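Uncharacterized protein (Parabacteroides merdae, PDB 4R7F) is of unknown function but probably relates to type 9 secretion system plug proteins and is built from three immunoglobulin-like beta-sandwich domains. Local coordinates at residues Q158-K170 and N206-A220. Sequence-based numbering, arbitrary orientation. Where two conformers were deposited one is given.
Sequences QSHQQVSFNINNK and NQISYTYNRNLIFPA
With chi1 at -164°, Gln207 extends its chain from a CG set opposite the backbone N, and Asn168 turns CG away from its carbonyl carbon, which sets the two side chains alongside each other, their amide planes well turned from one another. Gln207 NE2 gives Asn168 OD1 a nearly straight bond of 2.8 Å, in the carbonyl plane. Asn168 ND2 bonds Asn143 OD1 on the neighbouring strand, which probably fixes the amide with OD1 toward Gln207. A leucine in place of Gln207 would probably leave Asn168 OD1 without this donor and put an apolar end against the asparagine.

Phe165 and Tyr210 pair on the other face of the sheet. Phe165 takes the chi1 position between its backbone N and carbonyl carbon (74°), which brings its ring against Tyr210. The planes are 15° apart but slid, with centroids 4.8 Å apart, so they overlap little. Tyr210 CB sits over the Phe165 face, 3.9 Å from its centroid. Ile167 CD1 packs on Tyr210 CE1 at 3.6 Å, and Leu216 CD1 meets Phe165 CE1. Ile183 and Leu181 of strand 181-187 also pack on this apolar patch.

The antiparallel ladder breaks between Tyr210 and Leu216. There a water accepts hydrogen bonds from Tyr212 N and Gln162 NE2 and donates one to Val163 O at 2.7 Å. Pairing resumes at Val163 N to Leu216 O. Phe218 N then binds Gln161 O at 2.8 Å, and Gln161 N returns the bond to Phe218 O. The Gln162 amide crosses Ile217 at a slant, CD against CG1, while OE1 accepts from Asp153 N. These are the two central strands of a four-stranded antiparallel sheet, consistent with one layer of an immunoglobulin-like beta-sandwich.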
# COMPACT_ATOMS: atom_id res chain seq x y z
N GLN A 158 12.71 12.26 -13.14
CA GLN A 158 13.81 13.09 -12.65
C GLN A 158 13.48 13.49 -11.22
O GLN A 158 13.69 12.69 -10.28
CB GLN A 158 14.08 14.31 -13.54
CG GLN A 158 14.92 13.98 -14.76
CD GLN A 158 16.28 13.43 -14.42
OE1 GLN A 158 16.92 13.88 -13.47
NE2 GLN A 158 16.73 12.46 -15.19
N SER A 159 12.89 14.66 -11.02
CA SER A 159 12.66 15.15 -9.69
C SER A 159 11.20 15.41 -9.32
O SER A 159 10.94 16.02 -8.30
CB SER A 159 13.45 16.44 -9.53
OG SER A 159 13.15 17.26 -10.63
N HIS A 160 10.24 14.96 -10.11
CA HIS A 160 8.85 15.29 -9.78
C HIS A 160 7.94 14.08 -9.81
O HIS A 160 8.31 13.01 -10.31
CB HIS A 160 8.30 16.32 -10.76
CG HIS A 160 8.97 17.64 -10.68
ND1 HIS A 160 10.13 17.93 -11.37
CD2 HIS A 160 8.64 18.76 -10.01
CE1 HIS A 160 10.48 19.18 -11.12
NE2 HIS A 160 9.58 19.71 -10.31
N GLN A 161 6.77 14.28 -9.23
CA GLN A 161 5.67 13.35 -9.27
C GLN A 161 4.44 14.09 -9.73
O GLN A 161 4.21 15.22 -9.34
CB GLN A 161 5.46 12.71 -7.89
CG GLN A 161 6.32 11.48 -7.73
CD GLN A 161 6.47 10.97 -6.32
OE1 GLN A 161 5.68 11.26 -5.40
NE2 GLN A 161 7.49 10.19 -6.15
N GLN A 162 3.61 13.46 -10.55
CA GLN A 162 2.38 14.08 -10.98
C GLN A 162 1.19 13.21 -10.62
O GLN A 162 1.18 12.01 -10.89
CB GLN A 162 2.44 14.30 -12.49
CG GLN A 162 1.14 14.79 -13.13
CD GLN A 162 1.40 15.53 -14.47
OE1 GLN A 162 2.46 15.40 -15.07
NE2 GLN A 162 0.44 16.34 -14.89
N VAL A 163 0.19 13.85 -10.04
CA VAL A 163 -1.09 13.21 -9.70
C VAL A 163 -2.12 13.44 -10.79
O VAL A 163 -2.27 14.54 -11.32
CB VAL A 163 -1.67 13.86 -8.45
CG1 VAL A 163 -2.99 13.21 -8.09
CG2 VAL A 163 -0.68 13.74 -7.30
N SER A 164 -2.86 12.39 -11.09
CA SER A 164 -3.83 12.38 -12.18
C SER A 164 -5.04 11.76 -11.53
O SER A 164 -4.91 10.77 -10.80
CB SER A 164 -3.34 11.50 -13.35
OG SER A 164 -2.08 11.88 -13.91
N PHE A 165 -6.22 12.34 -11.74
CA PHE A 165 -7.43 11.69 -11.22
C PHE A 165 -8.70 12.01 -11.98
O PHE A 165 -8.78 13.01 -12.67
CB PHE A 165 -7.61 11.95 -9.72
CG PHE A 165 -8.05 13.35 -9.36
CD1 PHE A 165 -7.12 14.36 -9.18
CD2 PHE A 165 -9.38 13.64 -9.19
CE1 PHE A 165 -7.53 15.64 -8.82
CE2 PHE A 165 -9.80 14.92 -8.87
CZ PHE A 165 -8.87 15.92 -8.68
N ASN A 166 -9.71 11.15 -11.80
CA ASN A 166 -11.04 11.31 -12.40
C ASN A 166 -12.04 11.12 -11.31
O ASN A 166 -11.88 10.25 -10.48
CB ASN A 166 -11.33 10.28 -13.48
CG ASN A 166 -10.25 10.27 -14.55
OD1 ASN A 166 -10.30 11.05 -15.49
ND2 ASN A 166 -9.25 9.41 -14.38
N ILE A 167 -13.08 11.93 -11.35
CA ILE A 167 -14.16 11.79 -10.44
C ILE A 167 -15.24 11.07 -11.21
O ILE A 167 -15.70 11.57 -12.21
CB ILE A 167 -14.70 13.16 -10.00
CG1 ILE A 167 -13.59 13.92 -9.28
CG2 ILE A 167 -15.91 12.97 -9.11
CD1 ILE A 167 -13.97 15.34 -8.93
N ASN A 168 -15.59 9.88 -10.73
CA ASN A 168 -16.64 9.06 -11.28
C ASN A 168 -17.96 9.27 -10.53
O ASN A 168 -18.09 8.84 -9.41
CB ASN A 168 -16.19 7.60 -11.21
CG ASN A 168 -14.85 7.38 -11.92
OD1 ASN A 168 -14.61 7.89 -13.01
ND2 ASN A 168 -13.98 6.60 -11.30
N ASN A 169 -18.92 9.94 -11.18
CA ASN A 169 -20.13 10.42 -10.56
C ASN A 169 -21.43 10.01 -11.25
O ASN A 169 -22.39 10.77 -11.22
CB ASN A 169 -20.10 11.96 -10.40
CG ASN A 169 -20.17 12.70 -11.73
OD1 ASN A 169 -19.69 12.22 -12.75
ND2 ASN A 169 -20.80 13.83 -11.72
N LYS A 170 -21.49 8.79 -11.79
CA LYS A 170 -22.71 8.27 -12.41
C LYS A 170 -23.90 8.33 -11.43
O LYS A 170 -25.00 8.66 -11.84
CB LYS A 170 -22.50 6.82 -12.89
CG LYS A 170 -23.76 6.24 -13.53
CD LYS A 170 -23.56 4.89 -14.24
CE LYS A 170 -23.14 3.77 -13.29
NZ LYS A 170 -24.01 3.46 -12.11
N ASN A 206 -20.81 11.63 -16.63
CA ASN A 206 -20.54 10.74 -15.52
C ASN A 206 -19.03 10.62 -15.19
O ASN A 206 -18.59 9.65 -14.54
CB ASN A 206 -21.13 9.35 -15.80
CG ASN A 206 -20.67 8.76 -17.13
OD1 ASN A 206 -19.60 9.13 -17.65
ND2 ASN A 206 -21.48 7.82 -17.69
N GLN A 207 -18.26 11.60 -15.63
CA GLN A 207 -16.83 11.56 -15.37
C GLN A 207 -16.20 12.89 -15.56
O GLN A 207 -16.41 13.51 -16.57
CB GLN A 207 -16.11 10.58 -16.28
CG GLN A 207 -14.74 10.30 -15.72
CD GLN A 207 -14.04 9.15 -16.43
OE1 GLN A 207 -13.81 9.21 -17.65
NE2 GLN A 207 -13.66 8.11 -15.66
N ILE A 208 -15.47 13.33 -14.54
CA ILE A 208 -14.78 14.60 -14.56
C ILE A 208 -13.31 14.32 -14.42
O ILE A 208 -12.88 13.76 -13.42
CB ILE A 208 -15.25 15.51 -13.43
CG1 ILE A 208 -16.79 15.60 -13.42
CG2 ILE A 208 -14.67 16.93 -13.60
CD1 ILE A 208 -17.39 15.60 -12.03
N SER A 209 -12.53 14.71 -15.41
CA SER A 209 -11.12 14.35 -15.44
C SER A 209 -10.23 15.54 -15.11
O SER A 209 -10.41 16.62 -15.70
CB SER A 209 -10.76 13.75 -16.81
OG SER A 209 -9.36 13.54 -16.92
N TYR A 210 -9.30 15.36 -14.16
CA TYR A 210 -8.32 16.40 -13.78
C TYR A 210 -6.97 15.81 -14.04
O TYR A 210 -6.20 15.52 -13.14
CB TYR A 210 -8.40 16.78 -12.29
CG TYR A 210 -9.70 17.39 -11.89
CD1 TYR A 210 -10.81 16.60 -11.65
CD2 TYR A 210 -9.85 18.77 -11.78
CE1 TYR A 210 -12.04 17.16 -11.31
CE2 TYR A 210 -11.06 19.33 -11.40
CZ TYR A 210 -12.16 18.53 -11.18
OH TYR A 210 -13.38 19.09 -10.81
N THR A 211 -6.71 15.56 -15.29
CA THR A 211 -5.53 14.86 -15.73
C THR A 211 -4.76 15.83 -16.58
O THR A 211 -5.37 16.61 -17.27
CB THR A 211 -5.94 13.62 -16.53
OG1 THR A 211 -6.68 12.75 -15.67
CG2 THR A 211 -4.74 12.87 -17.00
N TYR A 212 -3.43 15.79 -16.50
CA TYR A 212 -2.54 16.67 -17.27
C TYR A 212 -2.56 18.12 -16.76
O TYR A 212 -2.28 19.06 -17.48
CB TYR A 212 -2.86 16.63 -18.77
CG TYR A 212 -2.93 15.21 -19.35
CD1 TYR A 212 -1.82 14.37 -19.32
CD2 TYR A 212 -4.09 14.74 -19.93
CE1 TYR A 212 -1.88 13.09 -19.83
CE2 TYR A 212 -4.16 13.45 -20.45
CZ TYR A 212 -3.05 12.64 -20.41
OH TYR A 212 -3.09 11.37 -20.98
N ASN A 213 -2.85 18.27 -15.49
CA ASN A 213 -2.95 19.58 -14.88
C ASN A 213 -1.60 19.98 -14.33
O ASN A 213 -1.02 19.27 -13.51
CB ASN A 213 -3.98 19.52 -13.77
CG ASN A 213 -4.40 20.87 -13.30
OD1 ASN A 213 -3.55 21.70 -12.90
ND2 ASN A 213 -5.71 21.13 -13.34
N ARG A 214 -1.09 21.11 -14.78
CA ARG A 214 0.24 21.53 -14.43
C ARG A 214 0.39 21.70 -12.91
O ARG A 214 1.44 21.41 -12.35
CB ARG A 214 0.61 22.79 -15.18
CG ARG A 214 1.94 23.41 -14.84
CD ARG A 214 3.11 22.64 -15.43
NE ARG A 214 4.36 23.26 -14.98
CZ ARG A 214 4.86 23.15 -13.74
NH1 ARG A 214 4.24 22.45 -12.82
NH2 ARG A 214 5.99 23.72 -13.43
N ASN A 215 -0.66 22.14 -12.24
CA ASN A 215 -0.60 22.38 -10.79
C ASN A 215 -0.51 21.09 -10.01
O ASN A 215 -0.27 21.14 -8.82
CB ASN A 215 -1.85 23.13 -10.32
CG ASN A 215 -2.15 24.33 -11.19
OD1 ASN A 215 -1.47 25.31 -11.08
ND2 ASN A 215 -3.14 24.21 -12.10
N LEU A 216 -0.77 19.95 -10.64
CA LEU A 216 -0.79 18.69 -9.94
C LEU A 216 0.56 17.99 -10.01
O LEU A 216 0.66 16.80 -9.69
CB LEU A 216 -1.91 17.79 -10.44
CG LEU A 216 -3.27 18.19 -9.90
CD1 LEU A 216 -4.34 17.33 -10.50
CD2 LEU A 216 -3.32 18.11 -8.39
N ILE A 217 1.59 18.75 -10.36
CA ILE A 217 2.95 18.27 -10.38
C ILE A 217 3.66 18.78 -9.13
O ILE A 217 3.78 19.97 -8.91
CB ILE A 217 3.70 18.72 -11.63
CG1 ILE A 217 3.00 18.19 -12.88
CG2 ILE A 217 5.12 18.17 -11.59
CD1 ILE A 217 3.68 18.56 -14.18
N PHE A 218 4.12 17.85 -8.31
CA PHE A 218 4.71 18.15 -7.02
C PHE A 218 6.16 17.81 -7.08
O PHE A 218 6.53 16.87 -7.78
CB PHE A 218 4.11 17.23 -5.99
CG PHE A 218 2.73 17.59 -5.60
CD1 PHE A 218 1.65 17.12 -6.32
CD2 PHE A 218 2.51 18.33 -4.47
CE1 PHE A 218 0.35 17.42 -5.95
CE2 PHE A 218 1.21 18.67 -4.09
CZ PHE A 218 0.13 18.21 -4.84
N PRO A 219 7.00 18.50 -6.29
CA PRO A 219 8.37 17.94 -6.19
C PRO A 219 8.35 16.61 -5.44
O PRO A 219 7.55 16.43 -4.51
CB PRO A 219 9.13 19.00 -5.41
CG PRO A 219 8.06 19.80 -4.72
CD PRO A 219 6.87 19.80 -5.63
N ALA A 220 9.20 15.69 -5.86
CA ALA A 220 9.10 14.32 -5.40
C ALA A 220 9.63 14.10 -4.01
O ALA A 220 9.22 13.14 -3.32
CB ALA A 220 9.76 13.37 -6.39
O HOH W 1 -2.30 15.11 -13.93
O HOH W 2 -6.74 10.28 -14.59